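Local atomic coordinates of uncharacterized protein (PDB entry 4PAR), a protein that probably cleaves DNA containing 5-hydroxymethylcytosine, acting as a restriction endonuclease with a VSR-like nuclease domain and an SRA-like domain. Residues E72-E86 against P95-M107. The protein carries 3 engineered substitutions. Residues are numbered along the deposited sequence; the frame is centred on the assembly and turned at random.
Sequences EVDEGHHFLRNSKME and PLYSISQTESDAM. With nucleotides of chain A.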
loop_
_atom_site.group_PDB
_atom_site.type_symbol
_atom_site.label_atom_id
_atom_site.label_comp_id
_atom_site.label_asym_id
_atom_site.label_seq_id
_atom_site.Cartn_x
_atom_site.Cartn_y
_atom_site.Cartn_z
ATOM N N GLU F 72 1.609 30.679 -4.087
ATOM C CA GLU F 72 0.505 29.892 -4.605
ATOM C C GLU F 72 0.321 30.143 -6.099
ATOM O O GLU F 72 0.221 31.295 -6.537
ATOM C CB GLU F 72 -0.779 30.235 -3.856
ATOM C CG GLU F 72 -2.006 29.518 -4.367
ATOM C CD GLU F 72 -3.277 30.002 -3.703
ATOM O OE1 GLU F 72 -3.511 31.228 -3.684
ATOM O OE2 GLU F 72 -4.037 29.153 -3.195
ATOM N N VAL F 73 0.289 29.069 -6.877
ATOM C CA VAL F 73 -0.099 29.168 -8.273
ATOM C C VAL F 73 -1.622 29.256 -8.386
ATOM O O VAL F 73 -2.340 28.391 -7.868
ATOM C CB VAL F 73 0.410 27.961 -9.087
ATOM C CG1 VAL F 73 -0.251 27.932 -10.453
ATOM C CG2 VAL F 73 1.933 28.002 -9.202
ATOM N N ASP F 74 -2.114 30.316 -9.029
ATOM C CA ASP F 74 -3.540 30.455 -9.309
ATOM C C ASP F 74 -3.837 30.055 -10.742
ATOM O O ASP F 74 -3.358 30.670 -11.695
ATOM C CB ASP F 74 -4.043 31.888 -9.065
ATOM C CG ASP F 74 -5.578 32.017 -9.213
ATOM O OD1 ASP F 74 -6.234 31.053 -9.674
ATOM O OD2 ASP F 74 -6.130 33.086 -8.870
ATOM N N GLU F 75 -4.573 28.967 -10.850
ATOM C CA GLU F 75 -5.270 28.568 -12.033
ATOM C C GLU F 75 -6.735 28.637 -11.705
ATOM O O GLU F 75 -7.526 29.169 -12.448
ATOM C CB GLU F 75 -4.928 27.138 -12.355
ATOM C CG GLU F 75 -3.489 26.790 -12.084
ATOM C CD GLU F 75 -3.175 25.373 -12.475
ATOM O OE1 GLU F 75 -4.111 24.649 -12.821
ATOM O OE2 GLU F 75 -2.006 24.978 -12.436
ATOM N N GLY F 76 -7.104 28.075 -10.568
ATOM C CA GLY F 76 -8.477 28.167 -10.144
ATOM C C GLY F 76 -9.446 27.522 -11.092
ATOM O O GLY F 76 -9.643 27.993 -12.183
ATOM N N HIS F 77 -10.064 26.433 -10.689
ATOM C CA HIS F 77 -11.187 25.927 -11.429
ATOM C C HIS F 77 -11.004 24.692 -12.237
ATOM O O HIS F 77 -11.971 23.963 -12.445
ATOM C CB HIS F 77 -11.781 27.017 -12.300
ATOM C CG HIS F 77 -12.812 27.864 -11.596
ATOM N ND1 HIS F 77 -13.726 27.346 -10.765
ATOM C CD2 HIS F 77 -13.059 29.229 -11.644
ATOM C CE1 HIS F 77 -14.507 28.330 -10.293
ATOM N NE2 HIS F 77 -14.099 29.479 -10.833
ATOM N N HIS F 78 -9.814 24.406 -12.727
ATOM C CA HIS F 78 -9.689 23.238 -13.565
ATOM C C HIS F 78 -8.961 22.123 -12.904
ATOM O O HIS F 78 -9.191 20.940 -13.185
ATOM C CB HIS F 78 -8.992 23.611 -14.841
ATOM C CG HIS F 78 -9.357 24.970 -15.351
ATOM N ND1 HIS F 78 -10.102 25.149 -16.444
ATOM C CD2 HIS F 78 -9.038 26.228 -14.880
ATOM C CE1 HIS F 78 -10.250 26.457 -16.667
ATOM N NE2 HIS F 78 -9.601 27.116 -15.708
ATOM N N PHE F 79 -8.121 22.542 -11.970
ATOM C CA PHE F 79 -7.307 21.694 -11.119
ATOM C C PHE F 79 -7.104 20.288 -11.562
ATOM O O PHE F 79 -6.926 19.404 -10.761
ATOM C CB PHE F 79 -7.796 21.708 -9.679
ATOM C CG PHE F 79 -9.266 21.878 -9.539
ATOM C CD1 PHE F 79 -9.795 23.117 -9.314
ATOM C CD2 PHE F 79 -10.097 20.803 -9.609
ATOM C CE1 PHE F 79 -11.143 23.291 -9.172
ATOM C CE2 PHE F 79 -11.447 20.958 -9.469
ATOM C CZ PHE F 79 -11.974 22.206 -9.251
ATOM N N LEU F 80 -7.088 20.089 -12.854
ATOM C CA LEU F 80 -6.468 18.909 -13.348
ATOM C C LEU F 80 -6.977 17.720 -12.591
ATOM O O LEU F 80 -6.406 17.329 -11.593
ATOM C CB LEU F 80 -4.982 19.040 -13.080
ATOM C CG LEU F 80 -4.144 17.855 -13.481
ATOM C CD1 LEU F 80 -2.920 17.838 -12.596
ATOM C CD2 LEU F 80 -4.990 16.621 -13.259
ATOM N N ARG F 81 -8.054 17.132 -13.075
ATOM C CA ARG F 81 -8.603 15.972 -12.428
ATOM C C ARG F 81 -7.530 14.945 -12.347
ATOM O O ARG F 81 -6.675 14.859 -13.202
ATOM C CB ARG F 81 -9.744 15.411 -13.242
ATOM C CG ARG F 81 -9.291 14.839 -14.569
ATOM C CD ARG F 81 -10.419 14.878 -15.581
ATOM N NE ARG F 81 -9.929 14.732 -16.944
ATOM C CZ ARG F 81 -9.988 13.604 -17.636
ATOM N NH1 ARG F 81 -10.525 12.525 -17.088
ATOM N NH2 ARG F 81 -9.518 13.562 -18.877
ATOM N N ASN F 82 -7.600 14.155 -11.299
ATOM C CA ASN F 82 -8.689 14.322 -10.371
ATOM C C ASN F 82 -8.197 14.616 -8.980
ATOM O O ASN F 82 -7.728 13.734 -8.282
ATOM C CB ASN F 82 -9.565 13.083 -10.352
ATOM C CG ASN F 82 -8.817 11.863 -9.895
ATOM O OD1 ASN F 82 -7.613 11.913 -9.682
ATOM N ND2 ASN F 82 -9.525 10.756 -9.748
ATOM N N SER F 83 -8.324 15.869 -8.581
ATOM C CA SER F 83 -7.835 16.297 -7.300
ATOM C C SER F 83 -8.964 16.397 -6.313
ATOM O O SER F 83 -10.093 16.652 -6.670
ATOM C CB SER F 83 -7.158 17.649 -7.426
ATOM O OG SER F 83 -8.123 18.663 -7.498
ATOM N N LYS F 84 -8.625 16.196 -5.056
ATOM C CA LYS F 84 -9.559 16.291 -3.945
ATOM C C LYS F 84 -9.761 17.751 -3.561
ATOM O O LYS F 84 -10.574 18.072 -2.693
ATOM C CB LYS F 84 -9.043 15.484 -2.750
ATOM C CG LYS F 84 -8.598 14.068 -3.112
ATOM C CD LYS F 84 -7.847 13.399 -1.970
ATOM C CE LYS F 84 -7.343 12.017 -2.364
ATOM N NZ LYS F 84 -6.655 11.336 -1.230
ATOM N N MET F 85 -9.024 18.636 -4.226
ATOM C CA MET F 85 -9.054 20.050 -3.888
ATOM C C MET F 85 -10.325 20.736 -4.366
ATOM O O MET F 85 -11.135 20.149 -5.086
ATOM C CB MET F 85 -7.835 20.758 -4.481
ATOM C CG MET F 85 -6.502 20.182 -4.016
ATOM S SD MET F 85 -5.116 20.627 -5.080
ATOM C CE MET F 85 -4.895 22.353 -4.680
ATOM N N GLU F 86 -10.474 21.995 -3.966
ATOM C CA GLU F 86 -11.595 22.828 -4.375
ATOM C C GLU F 86 -11.197 24.300 -4.307
ATOM O O GLU F 86 -10.416 24.712 -3.440
ATOM C CB GLU F 86 -12.833 22.549 -3.514
ATOM C CG GLU F 86 -12.648 22.778 -2.024
ATOM C CD GLU F 86 -13.884 22.401 -1.218
ATOM O OE1 GLU F 86 -14.660 21.536 -1.679
ATOM O OE2 GLU F 86 -14.084 22.972 -0.124
ATOM N N PRO F 95 -4.642 30.946 1.284
ATOM C CA PRO F 95 -4.658 30.367 -0.066
ATOM C C PRO F 95 -6.055 30.261 -0.671
ATOM O O PRO F 95 -7.050 30.302 0.049
ATOM C CB PRO F 95 -4.058 28.974 0.145
ATOM C CG PRO F 95 -4.261 28.684 1.583
ATOM C CD PRO F 95 -4.117 29.992 2.276
ATOM N N LEU F 96 -6.120 30.146 -1.992
ATOM C CA LEU F 96 -7.396 30.031 -2.691
ATOM C C LEU F 96 -7.867 28.580 -2.788
ATOM O O LEU F 96 -9.039 28.313 -3.054
ATOM C CB LEU F 96 -7.291 30.632 -4.096
ATOM C CG LEU F 96 -7.341 32.146 -4.322
ATOM C CD1 LEU F 96 -7.015 32.935 -3.074
ATOM C CD2 LEU F 96 -6.390 32.529 -5.444
ATOM N N TYR F 97 -6.953 27.643 -2.561
ATOM C CA TYR F 97 -7.251 26.232 -2.785
ATOM C C TYR F 97 -7.331 25.482 -1.476
ATOM O O TYR F 97 -6.428 25.579 -0.649
ATOM C CB TYR F 97 -6.193 25.579 -3.675
ATOM C CG TYR F 97 -6.047 26.193 -5.046
ATOM C CD1 TYR F 97 -5.240 27.304 -5.241
ATOM C CD2 TYR F 97 -6.699 25.652 -6.147
ATOM C CE1 TYR F 97 -5.089 27.867 -6.488
ATOM C CE2 TYR F 97 -6.556 26.209 -7.402
ATOM C CZ TYR F 97 -5.749 27.319 -7.565
ATOM O OH TYR F 97 -5.588 27.893 -8.803
ATOM N N SER F 98 -8.402 24.717 -1.300
ATOM C CA SER F 98 -8.619 24.003 -0.051
ATOM C C SER F 98 -8.997 22.549 -0.304
ATOM O O SER F 98 -9.084 22.117 -1.446
ATOM C CB SER F 98 -9.702 24.699 0.769
ATOM O OG SER F 98 -10.873 24.885 -0.005
ATOM N N ILE F 99 -9.213 21.798 0.769
ATOM C CA ILE F 99 -9.573 20.392 0.658
ATOM C C ILE F 99 -10.968 20.180 1.220
ATOM O O ILE F 99 -11.349 20.831 2.192
ATOM C CB ILE F 99 -8.578 19.498 1.416
ATOM C CG1 ILE F 99 -7.144 19.936 1.127
ATOM C CG2 ILE F 99 -8.781 18.036 1.058
ATOM C CD1 ILE F 99 -6.778 19.886 -0.340
ATOM N N SER F 100 -11.733 19.276 0.614
ATOM C CA SER F 100 -13.055 18.938 1.137
ATOM C C SER F 100 -12.949 18.406 2.563
ATOM O O SER F 100 -12.046 17.628 2.874
ATOM C CB SER F 100 -13.747 17.915 0.233
ATOM O OG SER F 100 -12.812 17.006 -0.324
ATOM N N GLN F 101 -13.869 18.838 3.424
ATOM C CA GLN F 101 -13.860 18.464 4.842
ATOM C C GLN F 101 -13.849 16.955 5.049
ATOM O O GLN F 101 -13.340 16.465 6.056
ATOM C CB GLN F 101 -15.064 19.070 5.569
ATOM C CG GLN F 101 -14.936 20.555 5.892
ATOM C CD GLN F 101 -15.192 21.457 4.693
ATOM O OE1 GLN F 101 -14.881 21.108 3.553
ATOM N NE2 GLN F 101 -15.768 22.625 4.949
ATOM N N THR F 102 -14.419 16.226 4.093
ATOM C CA THR F 102 -14.392 14.769 4.119
ATOM C C THR F 102 -12.960 14.251 3.978
ATOM O O THR F 102 -12.570 13.289 4.642
ATOM C CB THR F 102 -15.276 14.167 3.005
ATOM O OG1 THR F 102 -14.988 14.812 1.756
ATOM C CG2 THR F 102 -16.751 14.354 3.336
ATOM N N GLU F 103 -12.179 14.895 3.117
ATOM C CA GLU F 103 -10.785 14.510 2.929
ATOM C C GLU F 103 -9.885 15.206 3.946
ATOM O O GLU F 103 -8.715 14.859 4.095
ATOM C CB GLU F 103 -10.321 14.832 1.506
ATOM C CG GLU F 103 -11.208 14.269 0.399
ATOM C CD GLU F 103 -10.931 12.806 0.089
ATOM O OE1 GLU F 103 -10.766 12.008 1.036
ATOM O OE2 GLU F 103 -10.877 12.455 -1.109
ATOM N N SER F 104 -10.439 16.189 4.646
ATOM C CA SER F 104 -9.676 16.934 5.641
ATOM C C SER F 104 -9.516 16.142 6.939
ATOM O O SER F 104 -8.462 16.185 7.574
ATOM C CB SER F 104 -10.340 18.286 5.925
ATOM O OG SER F 104 -10.225 19.161 4.813
ATOM N N ASP F 105 -10.558 15.414 7.331
ATOM C CA ASP F 105 -10.480 14.614 8.549
ATOM C C ASP F 105 -9.700 13.326 8.290
ATOM O O ASP F 105 -9.384 12.581 9.219
ATOM C CB ASP F 105 -11.876 14.305 9.105
ATOM C CG ASP F 105 -12.723 13.479 8.154
ATOM O OD1 ASP F 105 -12.569 12.240 8.135
ATOM O OD2 ASP F 105 -13.560 14.067 7.438
ATOM N N ALA F 106 -9.397 13.064 7.023
ATOM C CA ALA F 106 -8.532 11.948 6.661
ATOM C C ALA F 106 -7.067 12.332 6.844
ATOM O O ALA F 106 -6.224 11.504 7.183
ATOM C CB ALA F 106 -8.795 11.513 5.229
ATOM N N MET F 107 -6.781 13.605 6.606
ATOM C CA MET F 107 -5.419 14.127 6.622
ATOM C C MET F 107 -5.002 14.752 7.956
ATOM O O MET F 107 -3.982 15.434 8.021
ATOM C CB MET F 107 -5.243 15.118 5.477
ATOM C CG MET F 107 -5.512 14.456 4.136
ATOM S SD MET F 107 -5.057 15.400 2.677
ATOM C CE MET F 107 -5.819 14.387 1.408
ATOM P P DT A 13 -12.388 9.909 -20.145
ATOM O OP1 DT A 13 -13.702 10.083 -19.487
ATOM O OP2 DT A 13 -11.270 10.828 -19.842
ATOM O "O5'" DT A 13 -11.870 8.434 -19.851
ATOM C "C5'" DT A 13 -12.649 7.322 -20.256
ATOM C "C4'" DT A 13 -11.895 6.036 -20.007
ATOM O "O4'" DT A 13 -10.897 5.840 -21.047
ATOM C "C3'" DT A 13 -11.129 5.990 -18.683
ATOM O "O3'" DT A 13 -11.321 4.731 -18.073
ATOM C "C2'" DT A 13 -9.675 6.180 -19.121
ATOM C "C1'" DT A 13 -9.697 5.436 -20.437
ATOM N N1 DT A 13 -8.552 5.738 -21.348
ATOM C C2 DT A 13 -7.994 4.708 -22.068
ATOM O O2 DT A 13 -8.385 3.557 -21.995
ATOM N N3 DT A 13 -6.958 5.071 -22.884
ATOM C C4 DT A 13 -6.427 6.331 -23.052
ATOM O O4 DT A 13 -5.485 6.547 -23.819
ATOM C C5 DT A 13 -7.059 7.373 -22.266
ATOM C C7 DT A 13 -6.577 8.788 -22.360
ATOM C C6 DT A 13 -8.081 7.029 -21.463
#
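Tyr97 reaches from the hairpin strand to the end of strand 69-74, its OH accepting a hydrogen bond from Glu75 N; the approach of Gly76 N, modelled too short, is doubtful. With CG anti to its own carbonyl carbon (chi1 -60°), the ring crosses the Glu72 side chain obliquely, with Glu72 CD in the ring plane at its edge; the carboxylate and ring planes are 80° apart. Glu72 OE2 takes the N-H of Leu96 on its syn lone pair (2.6 Å); Glu72 OE1 also forms a salt bridge with Arg122. Strands 85-87 and 97-99 form an antiparallel beta hairpin beside the central sheet of the PDDEXK-type nuclease domain. Glu86 and Ser98 are its hydrogen-bonded pair, Glu86 N to Ser98 O and Ser98 N to Glu86 O both measuring 2.9 Å. Met85, bent at chi3 (73°), brings CE to Tyr97 CB at 3.6 Å, while its CG meets Ile99 CD1 at 3.7 Å. Glu86 CG packs against Ser98 OG (3.4 Å); Lys56 NZ makes a salt bridge with Glu86 OE2 and a hydrogen bond with Ser98 OG. The extended Lys84 chain crosses Glu103 at about a right angle, but NZ stays 4.4 Å from Glu103 OE2, beyond a salt bridge. In the loop between strands 69-74 and 85-87, Arg81 NH1 and NH2 each weakly hydrogen-bond OP2 of DT13 of chain A.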